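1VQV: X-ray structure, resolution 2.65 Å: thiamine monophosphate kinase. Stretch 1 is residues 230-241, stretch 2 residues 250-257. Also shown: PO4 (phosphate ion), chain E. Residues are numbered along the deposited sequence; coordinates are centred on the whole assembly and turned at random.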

# COMPACT_ATOMS: atom_id res chain seq x y z
N LEU B 230 13.16 -34.98 2.45
CA LEU B 230 12.83 -36.31 1.92
C LEU B 230 11.50 -36.24 1.16
O LEU B 230 10.43 -36.06 1.76
CB LEU B 230 12.73 -37.32 3.06
CG LEU B 230 14.04 -37.56 3.83
CD1 LEU B 230 13.76 -38.51 4.99
CD2 LEU B 230 15.12 -38.13 2.90
N SER B 231 11.58 -36.37 -0.16
CA SER B 231 10.41 -36.29 -1.02
C SER B 231 9.20 -37.09 -0.57
O SER B 231 8.07 -36.66 -0.78
CB SER B 231 10.77 -36.71 -2.44
OG SER B 231 10.86 -38.12 -2.52
N GLU B 232 9.43 -38.25 0.05
CA GLU B 232 8.33 -39.11 0.50
C GLU B 232 7.79 -38.78 1.89
O GLU B 232 7.07 -39.58 2.51
CB GLU B 232 8.74 -40.59 0.41
CG GLU B 232 9.98 -41.03 1.22
CD GLU B 232 9.62 -41.69 2.56
OE1 GLU B 232 8.63 -42.48 2.61
OE2 GLU B 232 10.33 -41.43 3.57
N LYS B 233 8.12 -37.58 2.36
CA LYS B 233 7.66 -37.07 3.64
C LYS B 233 6.74 -35.89 3.35
O LYS B 233 5.90 -35.52 4.17
CB LYS B 233 8.86 -36.59 4.46
CG LYS B 233 9.37 -37.61 5.44
CD LYS B 233 10.71 -37.15 6.01
CE LYS B 233 10.95 -37.69 7.42
NZ LYS B 233 12.15 -37.02 8.02
N LEU B 234 6.91 -35.32 2.16
CA LEU B 234 6.13 -34.19 1.67
C LEU B 234 4.64 -34.48 1.75
O LEU B 234 4.16 -35.48 1.22
CB LEU B 234 6.55 -33.89 0.22
CG LEU B 234 7.58 -32.78 -0.04
CD1 LEU B 234 8.64 -32.75 1.02
CD2 LEU B 234 8.20 -32.98 -1.41
N PRO B 235 3.89 -33.60 2.44
CA PRO B 235 2.43 -33.71 2.64
C PRO B 235 1.65 -33.50 1.36
O PRO B 235 1.60 -32.40 0.80
CB PRO B 235 2.15 -32.65 3.69
CG PRO B 235 3.17 -31.60 3.37
CD PRO B 235 4.42 -32.40 3.10
N LEU B 236 1.03 -34.58 0.91
CA LEU B 236 0.26 -34.57 -0.31
C LEU B 236 -1.21 -34.80 -0.05
O LEU B 236 -1.59 -35.76 0.61
CB LEU B 236 0.78 -35.65 -1.24
CG LEU B 236 1.95 -35.31 -2.18
CD1 LEU B 236 3.03 -34.50 -1.49
CD2 LEU B 236 2.47 -36.63 -2.70
N SER B 237 -2.02 -33.92 -0.61
CA SER B 237 -3.46 -34.00 -0.45
C SER B 237 -4.09 -35.00 -1.41
O SER B 237 -3.52 -35.31 -2.46
CB SER B 237 -4.08 -32.61 -0.67
OG SER B 237 -4.96 -32.60 -1.78
N ASN B 238 -5.26 -35.49 -1.03
CA ASN B 238 -6.01 -36.46 -1.83
C ASN B 238 -6.45 -35.96 -3.21
O ASN B 238 -6.39 -36.71 -4.18
CB ASN B 238 -7.22 -36.95 -1.02
CG ASN B 238 -6.84 -37.99 0.03
OD1 ASN B 238 -6.17 -37.69 1.05
ND2 ASN B 238 -7.24 -39.24 -0.21
N GLU B 239 -6.90 -34.71 -3.30
CA GLU B 239 -7.31 -34.18 -4.60
C GLU B 239 -6.11 -33.88 -5.51
O GLU B 239 -6.23 -33.95 -6.74
CB GLU B 239 -8.21 -32.95 -4.42
CG GLU B 239 -8.03 -32.18 -3.13
CD GLU B 239 -8.54 -32.93 -1.91
OE1 GLU B 239 -9.74 -33.29 -1.85
OE2 GLU B 239 -7.73 -33.14 -0.99
N LEU B 240 -4.96 -33.57 -4.92
CA LEU B 240 -3.77 -33.31 -5.72
C LEU B 240 -3.36 -34.66 -6.31
O LEU B 240 -2.90 -34.74 -7.46
CB LEU B 240 -2.62 -32.73 -4.90
CG LEU B 240 -1.35 -32.53 -5.74
CD1 LEU B 240 -1.66 -31.65 -6.92
CD2 LEU B 240 -0.25 -31.92 -4.91
N LYS B 241 -3.52 -35.71 -5.53
CA LYS B 241 -3.18 -37.04 -6.01
C LYS B 241 -4.08 -37.38 -7.20
O LYS B 241 -3.60 -37.76 -8.27
CB LYS B 241 -3.36 -38.08 -4.90
CG LYS B 241 -2.26 -38.03 -3.90
CD LYS B 241 -2.54 -38.97 -2.77
CE LYS B 241 -1.37 -39.02 -1.81
NZ LYS B 241 -1.72 -39.97 -0.74
N ASN B 250 3.14 -35.69 -11.90
CA ASN B 250 3.80 -36.14 -10.68
C ASN B 250 3.49 -35.27 -9.48
O ASN B 250 3.95 -34.13 -9.38
CB ASN B 250 5.32 -36.22 -10.85
CG ASN B 250 6.01 -36.71 -9.58
OD1 ASN B 250 5.65 -37.75 -9.02
ND2 ASN B 250 6.99 -35.96 -9.11
N PRO B 251 2.71 -35.82 -8.54
CA PRO B 251 2.36 -35.06 -7.35
C PRO B 251 3.57 -34.40 -6.74
O PRO B 251 3.51 -33.23 -6.35
CB PRO B 251 1.73 -36.12 -6.44
CG PRO B 251 2.34 -37.41 -6.92
CD PRO B 251 2.31 -37.23 -8.41
N ILE B 252 4.69 -35.12 -6.68
CA ILE B 252 5.90 -34.57 -6.08
C ILE B 252 6.40 -33.31 -6.78
O ILE B 252 6.77 -32.33 -6.14
CB ILE B 252 7.03 -35.61 -6.05
CG1 ILE B 252 6.56 -36.86 -5.30
CG2 ILE B 252 8.27 -35.04 -5.34
CD1 ILE B 252 6.31 -36.64 -3.82
N GLU B 253 6.40 -33.34 -8.10
CA GLU B 253 6.85 -32.18 -8.87
C GLU B 253 6.01 -30.96 -8.46
O GLU B 253 6.44 -29.81 -8.56
CB GLU B 253 6.72 -32.48 -10.36
CG GLU B 253 7.59 -31.63 -11.25
CD GLU B 253 6.77 -30.73 -12.16
OE1 GLU B 253 5.81 -31.25 -12.79
OE2 GLU B 253 7.09 -29.51 -12.24
N TYR B 254 4.79 -31.23 -7.99
CA TYR B 254 3.90 -30.15 -7.56
C TYR B 254 4.22 -29.70 -6.14
O TYR B 254 4.14 -28.52 -5.83
CB TYR B 254 2.44 -30.60 -7.65
CG TYR B 254 1.83 -30.41 -9.02
CD1 TYR B 254 2.42 -31.00 -10.14
CD2 TYR B 254 0.68 -29.64 -9.21
CE1 TYR B 254 1.89 -30.82 -11.41
CE2 TYR B 254 0.14 -29.44 -10.48
CZ TYR B 254 0.75 -30.04 -11.58
OH TYR B 254 0.25 -29.84 -12.85
N ALA B 255 4.59 -30.65 -5.29
CA ALA B 255 4.92 -30.32 -3.91
C ALA B 255 6.23 -29.53 -3.84
O ALA B 255 6.37 -28.61 -3.03
CB ALA B 255 5.02 -31.59 -3.07
N LEU B 256 7.19 -29.89 -4.68
CA LEU B 256 8.48 -29.20 -4.68
C LEU B 256 8.42 -27.88 -5.45
O LEU B 256 9.06 -26.89 -5.07
CB LEU B 256 9.56 -30.12 -5.27
CG LEU B 256 9.81 -31.40 -4.46
CD1 LEU B 256 10.55 -32.43 -5.30
CD2 LEU B 256 10.57 -31.05 -3.20
N PHE B 257 7.66 -27.86 -6.53
CA PHE B 257 7.58 -26.64 -7.32
C PHE B 257 6.16 -26.13 -7.48
O PHE B 257 5.77 -25.76 -8.59
CB PHE B 257 8.20 -26.87 -8.69
CG PHE B 257 9.62 -27.32 -8.64
CD1 PHE B 257 9.93 -28.68 -8.58
CD2 PHE B 257 10.66 -26.39 -8.63
CE1 PHE B 257 11.25 -29.11 -8.52
CE2 PHE B 257 11.98 -26.81 -8.57
CZ PHE B 257 12.28 -28.17 -8.51
P PO4 E . -7.02 -33.81 2.37
O1 PO4 E . -6.50 -35.18 2.17
O2 PO4 E . -6.33 -33.19 3.52
O3 PO4 E . -6.77 -33.00 1.17
O4 PO4 E . -8.48 -33.87 2.63

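The contact between residues 230-241 and 250-257 is an apolar packing of three leucines against one side of a short helix, with no hydrogen bond crossing from one stretch to the other. It buries 434 Å² counting both sides, and every side-chain pair within 4.5 Å is carbon to carbon.

The register is set by two close passages of the backbone, Ser-231 CA to Ile-252 CA at 7.0 Å and Leu-234 CA to Ala-255 CA at 6.9 Å. Because Ile-252 and Ala-255 are three residues apart on the helix, about one turn, both can meet the loop.

Leu-234, Leu-236 and Leu-240 all direct CA-to-CB toward the helix, whereas Pro-235, between the first two, points away; this alternation fits the extended backbone of Leu-234 to Leu-236, with psi between 112° and 129°. Leu-234 CD2 lies 3.5 Å from Leu-256 CD2 and 3.8 Å from Ala-255 CB. The CB of Leu-256 points sideways, yet its chi1 m, chi2 t conformation brings the end of the side chain nearer to the loop.

Leu-236 spans the next part of the surface with both methyls: CD2 is 3.8 Å from Pro-251 CB and 4.0 Å from Ile-252 CD1, while CD1 is 3.9 Å from Ala-255 CB. Ala-255 thus sits within reach of two leucines, and its single methyl suits a buried position where their branches approach this closely. Pro-251, the first residue of the helix, presents its ring carbons to Leu-236.

Ile-252 also starts sideways and ends nearer, with chi1 and chi2 both m. Its CD1 comes to 3.5 Å from Ser-231 O, a van der Waals approach to a carbonyl that also accepts a weak hydrogen bond from Leu-234 N (N to O 3.4 Å).

Leu-240, chi1 t and chi2 p, extends the contact to Tyr-254: its CD1 is 3.8 Å from Tyr-254 CD2, approaching the ring obliquely. The hydrocarbon ring serves this buried contact, while the Tyr-254 hydroxyl is hydrogen-bonded elsewhere in the structure. Leu-240 is carried by a helix whose start is capped by Ser-237, with Leu-240 N donating to Ser-237 OG at 3.3 Å and an N-H...O angle of 160°.

On the partner helix, Ala-255 N donates to Pro-251 O at 3.0 Å and Leu-256 N to Ile-252 O at 2.9 Å, so these contacting residues are held in regular helical spacing. These backbone groups of the helix are paired within stretch 2, and the side-chain contacts across the stretches are between carbons.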